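Local coordinates for protein chorismate synthase (Aquifex aeolicus, PDB 1Q1L) that probably catalyses the FMNH2-dependent elimination of phosphate from 5-enolpyruvylshikimate-3-phosphate to give chorismate, the branch-point precursor of the aromatic amino acids, at residues Val146-Val151 with Leu367-Ala372; Ser165-Ile170 with Ala358-Gly363; Gly254-Ala259 with Val269-Gly274; Gln258-Ile263 with Ile317-Ala322. All blocks are in the same frame, centred on the assembly; numbering follows the deposited sequence.

The four contacts tie a helical layer together and to the five-stranded antiparallel sheet beneath it. Contact 1 joins helices 142-157 and 356-379; contact 2, centred about 16 Å away, sets an earlier part of helix 356-379 on strand 162-170. Contacts 3 and 4, with centres about 5 Å apart, share Gln258 and Ala259 of helix 252-261 and reach neighbouring strands 266-271 and 317-323. Along the chain contact 2 lies within the span of contact 1, and contacts 3 and 4, both starting from helix 252-261, within that of contact 2, so helix 356-379 packs on elements from much earlier in the sequence. Val370 against Ala259 and Gly363 against Met260 connect the helices of this beta-alpha-beta sandwich.

Contact 1: Val146-Val151 with Leu367-Ala372; sequences VAVGAV and LAIVLA
The first torsion of Ile369 (chi1 -67°) sets CG1 opposite its carbonyl carbon and beside its backbone N, and a nearly straight second torsion (chi2 176°) carries CD1 across to Val148. On Val148 it is CG1, lying opposite the backbone N, that receives it: Val148 CG1 and Ile369 CD1 are 3.8 Å apart, and the two side chains cross at about a right angle, so the encounter is between methyl ends and not along the length of the chains. The backbone of Gly149 is covered next: Ile369 CG1 rests 3.9 Å from Gly149 CA, while CD1 comes within 4.1 Å of Gly149 N. The CA atoms of Gly149 and Ile369 are 5.5 Å apart, a separation helped by the absence of a side chain on the glycine. This is a helix-helix crossing of the buried helical layer in the beta-alpha-beta sandwich: the axes of the two short segments approach to 8.4 Å with a signed angle of 45°, and small residues sit at the crossing. Ala368 fits here too, its CB pointing toward helix 142-157 and lying 4.0 Å from Gly149 O. Since no hydrogen bond spans the segments, the join rests on van der Waals packing, chiefly apolar, with about 132 Å² buried in all. Exchanging Ile369 for an alanine would probably open a gap over Gly149 and leave Val148 CG1 without its methyl partner. Farther along, Ile369 and Ala372 reach Cys152, and Ala368 reaches Lys153; on another face of helix 356-379, Val370 packs against Ala259 of helix 252-261.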
loop_
_atom_site.group_PDB
_atom_site.type_symbol
_atom_site.label_atom_id
_atom_site.label_comp_id
_atom_site.label_asym_id
_atom_site.label_seq_id
_atom_site.Cartn_x
_atom_site.Cartn_y
_atom_site.Cartn_z
ATOM N N VAL A 146 -21.244 5.120 0.303
ATOM C CA VAL A 146 -22.231 5.000 -0.764
ATOM C C VAL A 146 -21.946 6.001 -1.884
ATOM O O VAL A 146 -22.157 5.703 -3.059
ATOM C CB VAL A 146 -23.670 5.193 -0.206
ATOM C CG1 VAL A 146 -24.675 5.320 -1.342
ATOM C CG2 VAL A 146 -24.040 4.002 0.673
ATOM N N ALA A 147 -21.456 7.182 -1.526
ATOM C CA ALA A 147 -21.139 8.203 -2.529
ATOM C C ALA A 147 -19.971 7.736 -3.407
ATOM O O ALA A 147 -20.006 7.867 -4.635
ATOM C CB ALA A 147 -20.797 9.534 -1.840
ATOM N N VAL A 148 -18.925 7.206 -2.778
ATOM C CA VAL A 148 -17.778 6.704 -3.529
ATOM C C VAL A 148 -18.251 5.542 -4.395
ATOM O O VAL A 148 -17.862 5.416 -5.563
ATOM C CB VAL A 148 -16.650 6.218 -2.584
ATOM C CG1 VAL A 148 -15.606 5.420 -3.367
ATOM C CG2 VAL A 148 -15.983 7.421 -1.903
ATOM N N GLY A 149 -19.101 4.698 -3.812
ATOM C CA GLY A 149 -19.629 3.557 -4.538
ATOM C C GLY A 149 -20.502 3.953 -5.714
ATOM O O GLY A 149 -20.523 3.270 -6.742
ATOM N N ALA A 150 -21.228 5.058 -5.577
ATOM C CA ALA A 150 -22.089 5.528 -6.662
ATOM C C ALA A 150 -21.242 5.833 -7.888
ATOM O O ALA A 150 -21.652 5.577 -9.023
ATOM C CB ALA A 150 -22.860 6.786 -6.225
ATOM N N VAL A 151 -20.051 6.382 -7.666
ATOM C CA VAL A 151 -19.163 6.703 -8.780
ATOM C C VAL A 151 -18.677 5.407 -9.424
ATOM O O VAL A 151 -18.640 5.278 -10.648
ATOM C CB VAL A 151 -17.937 7.538 -8.297
ATOM C CG1 VAL A 151 -17.026 7.867 -9.470
ATOM C CG2 VAL A 151 -18.421 8.822 -7.637
ATOM N N LEU A 367 -19.479 -3.571 -2.947
ATOM C CA LEU A 367 -19.235 -4.503 -4.033
ATOM C C LEU A 367 -18.821 -3.761 -5.304
ATOM O O LEU A 367 -17.970 -4.232 -6.048
ATOM C CB LEU A 367 -20.480 -5.344 -4.319
ATOM C CG LEU A 367 -20.273 -6.342 -5.466
ATOM C CD1 LEU A 367 -19.112 -7.281 -5.112
ATOM C CD2 LEU A 367 -21.558 -7.147 -5.709
ATOM N N ALA A 368 -19.432 -2.606 -5.557
ATOM C CA ALA A 368 -19.102 -1.827 -6.743
ATOM C C ALA A 368 -17.665 -1.299 -6.659
ATOM O O ALA A 368 -16.965 -1.207 -7.666
ATOM C CB ALA A 368 -20.088 -0.663 -6.900
ATOM N N ILE A 369 -17.230 -0.958 -5.454
ATOM C CA ILE A 369 -15.875 -0.451 -5.262
ATOM C C ILE A 369 -14.853 -1.556 -5.522
ATOM O O ILE A 369 -13.861 -1.351 -6.224
ATOM C CB ILE A 369 -15.700 0.102 -3.834
ATOM C CG1 ILE A 369 -16.572 1.358 -3.669
ATOM C CG2 ILE A 369 -14.224 0.463 -3.573
ATOM C CD1 ILE A 369 -16.553 1.939 -2.275
ATOM N N VAL A 370 -15.110 -2.734 -4.965
ATOM C CA VAL A 370 -14.213 -3.869 -5.139
ATOM C C VAL A 370 -14.128 -4.270 -6.601
ATOM O O VAL A 370 -13.038 -4.497 -7.136
ATOM C CB VAL A 370 -14.689 -5.089 -4.301
ATOM C CG1 VAL A 370 -13.801 -6.304 -4.571
ATOM C CG2 VAL A 370 -14.633 -4.746 -2.825
ATOM N N LEU A 371 -15.280 -4.339 -7.263
ATOM C CA LEU A 371 -15.303 -4.744 -8.656
ATOM C C LEU A 371 -14.692 -3.715 -9.587
ATOM O O LEU A 371 -13.995 -4.086 -10.534
ATOM C CB LEU A 371 -16.730 -5.079 -9.092
ATOM C CG LEU A 371 -17.335 -6.282 -8.349
ATOM C CD1 LEU A 371 -18.682 -6.642 -8.962
ATOM C CD2 LEU A 371 -16.393 -7.481 -8.450
ATOM N N ALA A 372 -14.952 -2.434 -9.333
ATOM C CA ALA A 372 -14.390 -1.376 -10.168
ATOM C C ALA A 372 -12.876 -1.430 -10.018
ATOM O O ALA A 372 -12.133 -1.309 -10.995
ATOM C CB ALA A 372 -14.920 0.000 -9.730
#

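Contact 2: Ser165-Ile170 with Ala358-Gly363; sequences SFVVSI and AASVVG
Ser360 OG, which faces Ser165 and Val167 of strand 162-170, is held by two hydrogen bonds, one to Pro357 O a turn earlier in its helix and one to Arg203 NH2, whose NH1 also makes a weak hydrogen bond to Ser165 O. Both serines have chi1 near 66°, with the hydroxyl between backbone N and carbonyl carbon; that rotation brings Ser165 OG to 3.7 Å from Ser360 CB. Ser165 OG also lies 3.4 Å from Ser360 O and 4.0 Å from Ser360 OG, neither of which counts as a hydrogen bond. The segments therefore meet by packing, while the buried hydroxyls are satisfied by Pro357 and Glu364, which flank the helical segment, and by Arg203; the bond of Ser165 OG is to Glu364 OE2. Val167 adds a looser touch, its CG2 being 4.4 Å from Ser360 OG. This is helix-on-sheet packing in the beta-alpha-beta sandwich, set just before a classic beta bulge at Val168 and Ser169. Helix 356-379 lies over the sheet through Ser360, while Val361 turns to Arg46 and Arg47 of helix 37-48, and Val362 to Thr142 and Val146 of helix 142-157.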
loop_
_atom_site.group_PDB
_atom_site.type_symbol
_atom_site.label_atom_id
_atom_site.label_comp_id
_atom_site.label_asym_id
_atom_site.label_seq_id
_atom_site.Cartn_x
_atom_site.Cartn_y
_atom_site.Cartn_z
ATOM N N SER A 165 -29.262 -5.628 -5.094
ATOM C CA SER A 165 -29.410 -6.404 -3.874
ATOM C C SER A 165 -30.862 -6.439 -3.408
ATOM O O SER A 165 -31.747 -5.840 -4.016
ATOM C CB SER A 165 -28.550 -5.801 -2.762
ATOM O OG SER A 165 -29.030 -4.518 -2.397
ATOM N N PHE A 166 -31.092 -7.150 -2.314
ATOM C CA PHE A 166 -32.428 -7.264 -1.741
ATOM C C PHE A 166 -32.339 -7.995 -0.418
ATOM O O PHE A 166 -31.458 -8.832 -0.225
ATOM C CB PHE A 166 -33.367 -7.999 -2.710
ATOM C CG PHE A 166 -32.790 -9.260 -3.276
ATOM C CD1 PHE A 166 -32.774 -10.432 -2.530
ATOM C CD2 PHE A 166 -32.223 -9.265 -4.545
ATOM C CE1 PHE A 166 -32.197 -11.593 -3.044
ATOM C CE2 PHE A 166 -31.642 -10.417 -5.065
ATOM C CZ PHE A 166 -31.631 -11.579 -4.314
ATOM N N VAL A 167 -33.247 -7.670 0.495
ATOM C CA VAL A 167 -33.270 -8.296 1.811
ATOM C C VAL A 167 -33.922 -9.674 1.733
ATOM O O VAL A 167 -34.912 -9.858 1.029
ATOM C CB VAL A 167 -34.049 -7.415 2.811
ATOM C CG1 VAL A 167 -34.096 -8.083 4.175
ATOM C CG2 VAL A 167 -33.392 -6.047 2.909
ATOM N N VAL A 168 -33.365 -10.643 2.456
ATOM C CA VAL A 168 -33.912 -11.994 2.446
ATOM C C VAL A 168 -34.447 -12.425 3.810
ATOM O O VAL A 168 -35.113 -13.457 3.927
ATOM C CB VAL A 168 -32.861 -13.018 1.975
ATOM C CG1 VAL A 168 -32.401 -12.674 0.570
ATOM C CG2 VAL A 168 -31.690 -13.039 2.931
ATOM N N SER A 169 -34.157 -11.633 4.838
ATOM C CA SER A 169 -34.628 -11.941 6.183
ATOM C C SER A 169 -34.438 -10.766 7.131
ATOM O O SER A 169 -33.447 -10.040 7.050
ATOM C CB SER A 169 -33.893 -13.164 6.741
ATOM O OG SER A 169 -32.529 -12.874 6.993
ATOM N N ILE A 170 -35.414 -10.577 8.012
ATOM C CA ILE A 170 -35.387 -9.524 9.026
ATOM C C ILE A 170 -35.846 -10.216 10.293
ATOM O O ILE A 170 -36.980 -10.692 10.366
ATOM C CB ILE A 170 -36.373 -8.380 8.717
ATOM C CG1 ILE A 170 -35.957 -7.652 7.443
ATOM C CG2 ILE A 170 -36.409 -7.397 9.883
ATOM C CD1 ILE A 170 -36.863 -6.486 7.090
ATOM N N ALA A 358 -31.016 -0.393 4.633
ATOM C CA ALA A 358 -29.943 0.553 4.364
ATOM C C ALA A 358 -28.646 -0.225 4.173
ATOM O O ALA A 358 -27.883 0.043 3.247
ATOM C CB ALA A 358 -29.800 1.534 5.521
ATOM N N ALA A 359 -28.410 -1.198 5.047
ATOM C CA ALA A 359 -27.200 -2.006 4.968
ATOM C C ALA A 359 -27.026 -2.573 3.574
ATOM O O ALA A 359 -25.948 -2.474 2.986
ATOM C CB ALA A 359 -27.246 -3.136 5.991
ATOM N N SER A 360 -28.092 -3.158 3.037
ATOM C CA SER A 360 -28.031 -3.744 1.707
ATOM C C SER A 360 -27.583 -2.722 0.664
ATOM O O SER A 360 -26.866 -3.065 -0.271
ATOM C CB SER A 360 -29.390 -4.333 1.315
ATOM O OG SER A 360 -30.364 -3.318 1.156
ATOM N N VAL A 361 -27.995 -1.469 0.818
ATOM C CA VAL A 361 -27.599 -0.443 -0.143
ATOM C C VAL A 361 -26.104 -0.137 -0.011
ATOM O O VAL A 361 -25.430 0.155 -0.999
ATOM C CB VAL A 361 -28.408 0.860 0.048
ATOM C CG1 VAL A 361 -27.857 1.951 -0.873
ATOM C CG2 VAL A 361 -29.886 0.604 -0.259
ATOM N N VAL A 362 -25.591 -0.193 1.214
ATOM C CA VAL A 362 -24.173 0.047 1.454
ATOM C C VAL A 362 -23.421 -1.163 0.898
ATOM O O VAL A 362 -22.297 -1.048 0.399
ATOM C CB VAL A 362 -23.881 0.188 2.964
ATOM C CG1 VAL A 362 -22.381 0.350 3.200
ATOM C CG2 VAL A 362 -24.645 1.390 3.529
ATOM N N GLY A 363 -24.061 -2.330 0.973
ATOM C CA GLY A 363 -23.435 -3.539 0.463
ATOM C C GLY A 363 -23.195 -3.431 -1.030
ATOM O O GLY A 363 -22.178 -3.906 -1.542
#

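Contact 3: Gly254-Ala259 with Val269-Gly274; sequences GRIAQA and VEIGLG
Helix 252-261 and the strand that soon follows it, 266-271, pack as helix against sheet in the beta-alpha-beta sandwich, the two elements being close in sequence and joined through Ile256 and Ala257 on one side and Val269 and Ile271 on the other. The strand residues are two apart, so both side chains leave the same face of the sheet and point to the helix. The closer pair is Ile256 CG2 with Ile271 CD1, at 3.7 Å; the second torsion of Ile271 (chi2 -64°) bends CD1 round to meet that branch methyl, and Ile256 CB is next at 4.2 Å. These two chains run obliquely to one another. Beside them Ala257 CB comes to 4.3 Å from Val269 CG1, a lighter touch near the closest backbone approach, where the CA atoms of Ala257 and Val269 are 6.4 Å apart. Just past Ile271 the chain reverses in a type II' beta turn ending at Gly274, with Gly272 taking the positive phi (74°) that this turn needs at its second position. Glu270, between the two in the alternating strand, forms a salt bridge through OE2 with Arg320 NH1 and a hydrogen bond through OE1 with Phe275 N. Val319 of strand 317-323 lies against Val269, Ile271 and Ile256, while Val269 and Glu270 pair antiparallel with a strand of the second subunit, so the sheet continues across the interface.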
loop_
_atom_site.group_PDB
_atom_site.type_symbol
_atom_site.label_atom_id
_atom_site.label_comp_id
_atom_site.label_asym_id
_atom_site.label_seq_id
_atom_site.Cartn_x
_atom_site.Cartn_y
_atom_site.Cartn_z
ATOM N N GLY A 254 -11.644 -12.907 -0.958
ATOM C CA GLY A 254 -11.123 -12.259 0.229
ATOM C C GLY A 254 -11.417 -10.775 0.180
ATOM O O GLY A 254 -11.861 -10.198 1.171
ATOM N N ARG A 255 -11.185 -10.149 -0.970
ATOM C CA ARG A 255 -11.440 -8.712 -1.104
ATOM C C ARG A 255 -12.911 -8.386 -0.877
ATOM O O ARG A 255 -13.244 -7.419 -0.198
ATOM C CB ARG A 255 -11.021 -8.211 -2.482
ATOM C CG ARG A 255 -9.518 -8.240 -2.738
ATOM C CD ARG A 255 -9.208 -7.332 -3.913
ATOM N NE ARG A 255 -8.523 -8.037 -4.978
ATOM C CZ ARG A 255 -8.300 -7.530 -6.185
ATOM N NH1 ARG A 255 -8.716 -6.304 -6.486
ATOM N NH2 ARG A 255 -7.664 -8.254 -7.092
ATOM N N ILE A 256 -13.795 -9.184 -1.460
ATOM C CA ILE A 256 -15.220 -8.966 -1.268
ATOM C C ILE A 256 -15.529 -9.096 0.220
ATOM O O ILE A 256 -16.223 -8.260 0.791
ATOM C CB ILE A 256 -16.061 -9.993 -2.072
ATOM C CG1 ILE A 256 -15.955 -9.684 -3.567
ATOM C CG2 ILE A 256 -17.517 -9.961 -1.612
ATOM C CD1 ILE A 256 -16.640 -10.705 -4.461
ATOM N N ALA A 257 -14.990 -10.137 0.848
ATOM C CA ALA A 257 -15.211 -10.383 2.275
ATOM C C ALA A 257 -14.825 -9.199 3.160
ATOM O O ALA A 257 -15.559 -8.842 4.078
ATOM C CB ALA A 257 -14.438 -11.631 2.724
ATOM N N GLN A 258 -13.665 -8.603 2.910
ATOM C CA GLN A 258 -13.250 -7.465 3.715
ATOM C C GLN A 258 -14.178 -6.279 3.523
ATOM O O GLN A 258 -14.556 -5.622 4.485
ATOM C CB GLN A 258 -11.825 -7.033 3.369
ATOM C CG GLN A 258 -11.440 -5.697 4.000
ATOM C CD GLN A 258 -9.946 -5.441 3.981
ATOM O OE1 GLN A 258 -9.285 -5.619 2.956
ATOM N NE2 GLN A 258 -9.406 -5.012 5.119
ATOM N N ALA A 259 -14.530 -5.996 2.274
ATOM C CA ALA A 259 -15.407 -4.866 1.975
ATOM C C ALA A 259 -16.766 -4.994 2.652
ATOM O O ALA A 259 -17.307 -4.003 3.150
ATOM C CB ALA A 259 -15.588 -4.726 0.466
ATOM N N VAL A 269 -20.422 -13.226 6.244
ATOM C CA VAL A 269 -20.419 -13.056 4.802
ATOM C C VAL A 269 -20.179 -14.388 4.102
ATOM O O VAL A 269 -19.298 -15.159 4.483
ATOM C CB VAL A 269 -19.332 -12.051 4.363
ATOM C CG1 VAL A 269 -17.996 -12.474 4.918
ATOM C CG2 VAL A 269 -19.258 -11.995 2.839
ATOM N N GLU A 270 -20.978 -14.657 3.078
ATOM C CA GLU A 270 -20.839 -15.884 2.310
ATOM C C GLU A 270 -20.775 -15.536 0.840
ATOM O O GLU A 270 -21.438 -14.603 0.394
ATOM C CB GLU A 270 -22.048 -16.803 2.513
ATOM C CG GLU A 270 -22.246 -17.333 3.910
ATOM C CD GLU A 270 -23.511 -18.173 4.021
ATOM O OE1 GLU A 270 -23.391 -19.395 4.224
ATOM O OE2 GLU A 270 -24.624 -17.614 3.895
ATOM N N ILE A 271 -19.969 -16.277 0.090
ATOM C CA ILE A 271 -19.899 -16.075 -1.349
ATOM C C ILE A 271 -20.701 -17.253 -1.903
ATOM O O ILE A 271 -20.316 -18.410 -1.734
ATOM C CB ILE A 271 -18.456 -16.149 -1.890
ATOM C CG1 ILE A 271 -17.585 -15.062 -1.242
ATOM C CG2 ILE A 271 -18.469 -15.987 -3.411
ATOM C CD1 ILE A 271 -18.005 -13.640 -1.561
ATOM N N GLY A 272 -21.822 -16.968 -2.545
ATOM C CA GLY A 272 -22.632 -18.043 -3.080
ATOM C C GLY A 272 -23.359 -18.778 -1.967
ATOM O O GLY A 272 -23.862 -18.158 -1.032
ATOM N N LEU A 273 -23.396 -20.104 -2.064
ATOM C CA LEU A 273 -24.079 -20.952 -1.088
ATOM C C LEU A 273 -23.521 -20.794 0.328
ATOM O O LEU A 273 -24.272 -20.829 1.302
ATOM C CB LEU A 273 -23.984 -22.415 -1.537
ATOM C CG LEU A 273 -25.210 -23.312 -1.343
ATOM C CD1 LEU A 273 -26.440 -22.678 -1.988
ATOM C CD2 LEU A 273 -24.924 -24.678 -1.960
ATOM N N GLY A 274 -22.206 -20.635 0.442
ATOM C CA GLY A 274 -21.580 -20.440 1.744
ATOM C C GLY A 274 -21.564 -21.606 2.724
ATOM O O GLY A 274 -21.120 -22.704 2.393
#

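Contact 4: Gln258-Ile263 with Ile317-Ala322; sequences QAMMSI and IVVRVA
The CA atoms of Met260 and Val321, the nearest across these segments, stand 7.2 Å apart, a spacing bridged by side chains, since no hydrogen bond joins helix to strand. The arrangement is the helix-on-sheet packing of the sandwich: strand 317-322 is extended, so Val319 and Val321 present their side chains to the helix and Arg320 points the other way. Met260, a selenomethionine in this crystal, carries the contact. Its first torsion sets CG opposite the carbonyl carbon, where it rests over the neighbouring methyls of the two valines: Met260 CG is 4.0 Å from Val319 CG1 and 4.1 Å from Val321 CG2. The bend at the second torsion (chi2 -56°) turns SE to Val321 CG2, also at 4.1 Å, and there the two chains cross at about a right angle. Farther out the chain reaches Leu367 of helix 356-379, while Val233 of strand 229-236 also touches Met260. On the other face Arg320 NE forms a salt bridge with Glu232 OE2. Within 258-263, Ser262 OG, itself hydrogen-bonded to Arg145 NH1, donates to Ala259 O at 2.8 Å, approaching from above the carbonyl plane, 48° out of it, with a C=O···OG angle of 116°.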
loop_
_atom_site.group_PDB
_atom_site.type_symbol
_atom_site.label_atom_id
_atom_site.label_comp_id
_atom_site.label_asym_id
_atom_site.label_seq_id
_atom_site.Cartn_x
_atom_site.Cartn_y
_atom_site.Cartn_z
ATOM N N GLN A 258 -13.665 -8.603 2.910
ATOM C CA GLN A 258 -13.250 -7.465 3.715
ATOM C C GLN A 258 -14.178 -6.279 3.523
ATOM O O GLN A 258 -14.556 -5.622 4.485
ATOM C CB GLN A 258 -11.825 -7.033 3.369
ATOM C CG GLN A 258 -11.440 -5.697 4.000
ATOM C CD GLN A 258 -9.946 -5.441 3.981
ATOM O OE1 GLN A 258 -9.285 -5.619 2.956
ATOM N NE2 GLN A 258 -9.406 -5.012 5.119
ATOM N N ALA A 259 -14.530 -5.996 2.274
ATOM C CA ALA A 259 -15.407 -4.866 1.975
ATOM C C ALA A 259 -16.766 -4.994 2.652
ATOM O O ALA A 259 -17.307 -4.003 3.150
ATOM C CB ALA A 259 -15.588 -4.726 0.466
HETATM N N MSE A 260 -17.327 -6.204 2.664
HETATM C CA MSE A 260 -18.634 -6.424 3.288
HETATM C C MSE A 260 -18.570 -6.440 4.809
HETATM O O MSE A 260 -19.352 -5.765 5.478
HETATM C CB MSE A 260 -19.259 -7.744 2.814
HETATM C CG MSE A 260 -19.648 -7.773 1.356
HETATM SE SE MSE A 260 -20.868 -6.346 0.889
HETATM C CE MSE A 260 -21.147 -6.852 -0.945
HETATM N N MSE A 261 -17.644 -7.221 5.352
HETATM C CA MSE A 261 -17.499 -7.339 6.798
HETATM C C MSE A 261 -17.099 -6.018 7.442
HETATM O O MSE A 261 -17.305 -5.822 8.646
HETATM C CB MSE A 261 -16.452 -8.400 7.141
HETATM C CG MSE A 261 -16.481 -8.846 8.583
HETATM SE SE MSE A 261 -17.982 -10.044 8.946
HETATM C CE MSE A 261 -17.158 -11.692 8.355
ATOM N N SER A 262 -16.533 -5.111 6.650
ATOM C CA SER A 262 -16.116 -3.821 7.186
ATOM C C SER A 262 -17.320 -2.921 7.463
ATOM O O SER A 262 -17.207 -1.930 8.176
ATOM C CB SER A 262 -15.148 -3.112 6.223
ATOM O OG SER A 262 -15.812 -2.618 5.072
ATOM N N ILE A 263 -18.470 -3.261 6.894
ATOM C CA ILE A 263 -19.678 -2.462 7.111
ATOM C C ILE A 263 -20.131 -2.640 8.565
ATOM O O ILE A 263 -20.111 -3.746 9.106
ATOM C CB ILE A 263 -20.817 -2.895 6.151
ATOM C CG1 ILE A 263 -20.364 -2.712 4.701
ATOM C CG2 ILE A 263 -22.077 -2.068 6.409
ATOM C CD1 ILE A 263 -21.320 -3.317 3.671
ATOM N N ILE A 317 -21.930 -12.575 -9.611
ATOM C CA ILE A 317 -21.241 -12.550 -8.324
ATOM C C ILE A 317 -22.364 -12.460 -7.303
ATOM O O ILE A 317 -23.228 -11.584 -7.396
ATOM C CB ILE A 317 -20.345 -11.307 -8.161
ATOM C CG1 ILE A 317 -19.319 -11.248 -9.292
ATOM C CG2 ILE A 317 -19.673 -11.339 -6.797
ATOM C CD1 ILE A 317 -18.449 -12.482 -9.410
ATOM N N VAL A 318 -22.371 -13.366 -6.338
ATOM C CA VAL A 318 -23.428 -13.355 -5.338
ATOM C C VAL A 318 -22.839 -13.446 -3.955
ATOM O O VAL A 318 -22.106 -14.384 -3.639
ATOM C CB VAL A 318 -24.407 -14.519 -5.550
ATOM C CG1 VAL A 318 -25.473 -14.520 -4.447
ATOM C CG2 VAL A 318 -25.054 -14.397 -6.914
ATOM N N VAL A 319 -23.184 -12.466 -3.129
ATOM C CA VAL A 319 -22.676 -12.388 -1.770
ATOM C C VAL A 319 -23.812 -12.299 -0.762
ATOM O O VAL A 319 -24.736 -11.510 -0.935
ATOM C CB VAL A 319 -21.779 -11.136 -1.613
ATOM C CG1 VAL A 319 -21.040 -11.182 -0.311
ATOM C CG2 VAL A 319 -20.826 -11.040 -2.791
ATOM N N ARG A 320 -23.726 -13.093 0.298
ATOM C CA ARG A 320 -24.756 -13.100 1.341
ATOM C C ARG A 320 -24.146 -12.420 2.564
ATOM O O ARG A 320 -23.044 -12.763 2.986
ATOM C CB ARG A 320 -25.172 -14.542 1.653
ATOM C CG ARG A 320 -25.328 -15.410 0.404
ATOM C CD ARG A 320 -26.125 -16.682 0.688
ATOM N NE ARG A 320 -27.508 -16.380 1.036
ATOM C CZ ARG A 320 -28.020 -16.489 2.257
ATOM N NH1 ARG A 320 -27.267 -16.903 3.269
ATOM N NH2 ARG A 320 -29.287 -16.165 2.472
ATOM N N VAL A 321 -24.872 -11.462 3.130
ATOM C CA VAL A 321 -24.369 -10.679 4.247
ATOM C C VAL A 321 -25.294 -10.653 5.456
ATOM O O VAL A 321 -26.489 -10.385 5.332
ATOM C CB VAL A 321 -24.106 -9.229 3.771
ATOM C CG1 VAL A 321 -23.377 -8.440 4.836
ATOM C CG2 VAL A 321 -23.310 -9.258 2.464
ATOM N N ALA A 322 -24.719 -10.905 6.630
ATOM C CA ALA A 322 -25.485 -10.938 7.874
ATOM C C ALA A 322 -25.225 -9.728 8.763
ATOM O O ALA A 322 -24.075 -9.425 9.108
ATOM C CB ALA A 322 -25.166 -12.222 8.632
#